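Local atomic coordinates of TCP pilus virulence regulatory protein (PDB entry 3GBG), a protein that probably activates transcription of virulence genes in Vibrio cholerae as an AraC-family regulator, and carries a bound fatty acid, palmitoleic acid. Residues 57-62 / 112-117. Residues are numbered along the deposited sequence; the frame is centred on the assembly and turned at random.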
ATOM      1  N   SER A  57     -13.606  -7.932   7.572  1.00 32.67           N
ATOM      2  CA  SER A  57     -12.377  -8.430   6.976  1.00 31.31           C
ATOM      3  C   SER A  57     -11.383  -7.293   6.819  1.00 32.74           C
ATOM      4  O   SER A  57     -11.716  -6.244   6.272  1.00 34.91           O
ATOM      5  CB  SER A  57     -12.667  -9.034   5.603  1.00 30.06           C
ATOM      6  OG  SER A  57     -13.787  -9.894   5.648  1.00 29.34           O
ATOM      7  N   ILE A  58     -10.165  -7.498   7.299  1.00 30.56           N
ATOM      8  CA  ILE A  58      -9.137  -6.479   7.180  1.00 31.67           C
ATOM      9  C   ILE A  58      -8.004  -7.024   6.318  1.00 31.08           C
ATOM     10  O   ILE A  58      -7.471  -8.097   6.593  1.00 30.29           O
ATOM     11  CB  ILE A  58      -8.604  -6.052   8.579  1.00 33.58           C
ATOM     12  CG1 ILE A  58      -7.368  -5.152   8.429  1.00 34.67           C
ATOM     13  CG2 ILE A  58      -8.292  -7.276   9.406  1.00 35.89           C
ATOM     14  CD1 ILE A  58      -7.659  -3.804   7.796  1.00 35.11           C
ATOM     15  N   ILE A  59      -7.665  -6.295   5.256  1.00 29.47           N
ATOM     16  CA  ILE A  59      -6.597  -6.705   4.353  1.00 28.40           C
ATOM     17  C   ILE A  59      -5.347  -5.896   4.662  1.00 28.73           C
ATOM     18  O   ILE A  59      -5.403  -4.669   4.783  1.00 25.91           O
ATOM     19  CB  ILE A  59      -6.965  -6.469   2.863  1.00 29.91           C
ATOM     20  CG1 ILE A  59      -8.201  -7.291   2.474  1.00 31.09           C
ATOM     21  CG2 ILE A  59      -5.800  -6.857   1.970  1.00 28.70           C
ATOM     22  CD1 ILE A  59      -9.516  -6.688   2.929  1.00 34.34           C
ATOM     23  N   LEU A  60      -4.218  -6.579   4.798  1.00 26.93           N
ATOM     24  CA  LEU A  60      -2.964  -5.903   5.094  1.00 27.83           C
ATOM     25  C   LEU A  60      -2.013  -6.025   3.907  1.00 26.16           C
ATOM     26  O   LEU A  60      -1.854  -7.106   3.339  1.00 26.63           O
ATOM     27  CB  LEU A  60      -2.313  -6.514   6.342  1.00 31.11           C
ATOM     28  CG  LEU A  60      -3.156  -6.565   7.622  1.00 34.41           C
ATOM     29  CD1 LEU A  60      -2.355  -7.235   8.733  1.00 37.15           C
ATOM     30  CD2 LEU A  60      -3.554  -5.161   8.032  1.00 36.59           C
ATOM     31  N   LEU A  61      -1.394  -4.910   3.531  1.00 25.27           N
ATOM     32  CA  LEU A  61      -0.450  -4.888   2.416  1.00 24.32           C
ATOM     33  C   LEU A  61       0.954  -4.616   2.960  1.00 23.76           C
ATOM     34  O   LEU A  61       1.178  -3.619   3.644  1.00 26.22           O
ATOM     35  CB  LEU A  61      -0.857  -3.803   1.414  1.00 22.96           C
ATOM     36  CG  LEU A  61      -2.301  -3.951   0.899  1.00 25.55           C
ATOM     37  CD1 LEU A  61      -2.627  -2.842  -0.096  1.00 25.22           C
ATOM     38  CD2 LEU A  61      -2.461  -5.320   0.236  1.00 22.88           C
ATOM     39  N   LYS A  62       1.892  -5.505   2.660  1.00 24.82           N
ATOM     40  CA  LYS A  62       3.255  -5.367   3.154  1.00 26.33           C
ATOM     41  C   LYS A  62       4.075  -4.325   2.402  1.00 24.18           C
ATOM     42  O   LYS A  62       4.071  -4.285   1.178  1.00 23.17           O
ATOM     43  CB  LYS A  62       3.968  -6.721   3.099  1.00 27.49           C
ATOM     44  CG  LYS A  62       5.265  -6.760   3.896  1.00 34.35           C
ATOM     45  CD  LYS A  62       5.747  -8.182   4.159  1.00 38.08           C
ATOM     46  CE  LYS A  62       6.533  -8.735   2.984  1.00 42.09           C
ATOM     47  NZ  LYS A  62       7.795  -7.963   2.758  1.00 43.88           N
ATOM     48  N   LYS A 112       4.568 -13.865   2.191  1.00 60.43           N
ATOM     49  CA  LYS A 112       3.206 -13.464   1.858  1.00 57.19           C
ATOM     50  C   LYS A 112       3.099 -11.940   1.965  1.00 53.91           C
ATOM     51  O   LYS A 112       3.399 -11.358   3.009  1.00 52.80           O
ATOM     52  CB  LYS A 112       2.210 -14.142   2.806  1.00 59.29           C
ATOM     53  CG  LYS A 112       0.781 -14.214   2.277  1.00 61.76           C
ATOM     54  CD  LYS A 112       0.720 -14.975   0.958  1.00 63.76           C
ATOM     55  CE  LYS A 112      -0.714 -15.235   0.519  1.00 64.72           C
ATOM     56  NZ  LYS A 112      -1.417 -16.178   1.437  1.00 65.06           N
ATOM     57  N   ASP A 113       2.667 -11.302   0.880  1.00 49.42           N
ATOM     58  CA  ASP A 113       2.552  -9.846   0.820  1.00 45.55           C
ATOM     59  C   ASP A 113       1.156  -9.294   1.071  1.00 41.96           C
ATOM     60  O   ASP A 113       0.998  -8.123   1.413  1.00 38.65           O
ATOM     61  CB  ASP A 113       3.044  -9.361  -0.544  1.00 45.11           C
ATOM     62  CG  ASP A 113       4.502  -9.671  -0.771  1.00 45.33           C
ATOM     63  OD1 ASP A 113       4.917  -9.745  -1.945  1.00 45.80           O
ATOM     64  OD2 ASP A 113       5.232  -9.832   0.228  1.00 46.99           O
ATOM     65  N   LEU A 114       0.147 -10.135   0.885  1.00 40.00           N
ATOM     66  CA  LEU A 114      -1.233  -9.722   1.096  1.00 38.93           C
ATOM     67  C   LEU A 114      -1.848 -10.621   2.170  1.00 39.09           C
ATOM     68  O   LEU A 114      -2.085 -11.808   1.940  1.00 37.21           O
ATOM     69  CB  LEU A 114      -2.013  -9.832  -0.221  1.00 37.15           C
ATOM     70  CG  LEU A 114      -3.369  -9.118  -0.297  1.00 37.79           C
ATOM     71  CD1 LEU A 114      -3.761  -8.914  -1.746  1.00 36.30           C
ATOM     72  CD2 LEU A 114      -4.423  -9.927   0.448  1.00 38.13           C
ATOM     73  N   LEU A 115      -2.091 -10.050   3.344  1.00 38.86           N
ATOM     74  CA  LEU A 115      -2.656 -10.802   4.453  1.00 40.34           C
ATOM     75  C   LEU A 115      -4.095 -10.409   4.759  1.00 39.96           C
ATOM     76  O   LEU A 115      -4.409  -9.231   4.931  1.00 39.31           O
ATOM     77  CB  LEU A 115      -1.798 -10.618   5.710  1.00 42.51           C
ATOM     78  CG  LEU A 115      -0.382 -11.214   5.687  1.00 44.50           C
ATOM     79  CD1 LEU A 115       0.499 -10.432   4.725  1.00 45.59           C
ATOM     80  CD2 LEU A 115       0.211 -11.170   7.089  1.00 46.97           C
ATOM     81  N   LEU A 116      -4.972 -11.407   4.817  1.00 38.81           N
ATOM     82  CA  LEU A 116      -6.382 -11.183   5.108  1.00 38.46           C
ATOM     83  C   LEU A 116      -6.700 -11.632   6.526  1.00 38.09           C
ATOM     84  O   LEU A 116      -6.333 -12.732   6.931  1.00 37.89           O
ATOM     85  CB  LEU A 116      -7.254 -11.963   4.121  1.00 39.26           C
ATOM     86  CG  LEU A 116      -8.704 -12.229   4.548  1.00 40.48           C
ATOM     87  CD1 LEU A 116      -9.502 -10.932   4.603  1.00 38.81           C
ATOM     88  CD2 LEU A 116      -9.333 -13.198   3.558  1.00 42.14           C
ATOM     89  N   TRP A 117      -7.385 -10.781   7.280  1.00 38.89           N
ATOM     90  CA  TRP A 117      -7.748 -11.120   8.648  1.00 41.68           C
ATOM     91  C   TRP A 117      -9.227 -10.884   8.924  1.00 43.77           C
ATOM     92  O   TRP A 117      -9.739  -9.782   8.732  1.00 41.89           O
ATOM     93  CB  TRP A 117      -6.898 -10.320   9.641  1.00 42.05           C
ATOM     94  CG  TRP A 117      -7.227 -10.608  11.079  1.00 44.60           C
ATOM     95  CD1 TRP A 117      -8.188 -10.003  11.842  1.00 44.49           C
ATOM     96  CD2 TRP A 117      -6.636 -11.617  11.908  1.00 44.82           C
ATOM     97  NE1 TRP A 117      -8.232 -10.576  13.093  1.00 44.62           N
ATOM     98  CE2 TRP A 117      -7.291 -11.570  13.159  1.00 45.41           C
ATOM     99  CE3 TRP A 117      -5.619 -12.561  11.714  1.00 45.83           C
ATOM    100  CZ2 TRP A 117      -6.962 -12.427  14.212  1.00 46.65           C
ATOM    101  CZ3 TRP A 117      -5.290 -13.416  12.763  1.00 47.11           C
ATOM    102  CH2 TRP A 117      -5.963 -13.341  13.996  1.00 47.73           C
TER
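The indole of W117 meets I58 at its edge: CG2 of I58 lies near the ring plane, 3.7 Å from CD1 of W117, and still closer, 3.4 Å, to CB of W117 at the root of the ring. With CG of W117 anti to the backbone N (chi1 179°), the indole leads off from the strand pair, and F151 of helix 141-155 packs against it edge-to-face. Strands 57-61 and 114-117 show how an antiparallel ladder sends successive residues to opposite faces: I58, L60, L115 and W117 to one, I59, L61, L114 and L116 to the other. I58 with W117 and L60 with L115 are hydrogen-bonded pairs, each closed by two backbone bonds; L60 N to L115 O spans 2.7 Å. The ladder runs one bond further, from K62 N to D113 O at 3.0 Å. Beside it the bend at the third torsion of K62 (84°) brings CE to 3.2 Å from OD2 of D113, and the further bend at the fourth leaves NZ 4.1 Å from that oxygen, too far for a salt bridge, though the opposite charges probably still attract. On the other face L114 lies alongside both I59 and L61, its CD2 3.7 Å from CG2 of I59 and its CG 3.9 Å from CD2 of L61. Strand 114-118 is the outermost of its five-stranded sheet in the cupin-like domain, and strand 57-61 joins it to strand 31-35. Helix 141-155 covers I58, L60 and L115, whereas I59, L114 and L116 pack on strand 49-53 of the second sheet, with L61 close to the bound palmitoleic acid.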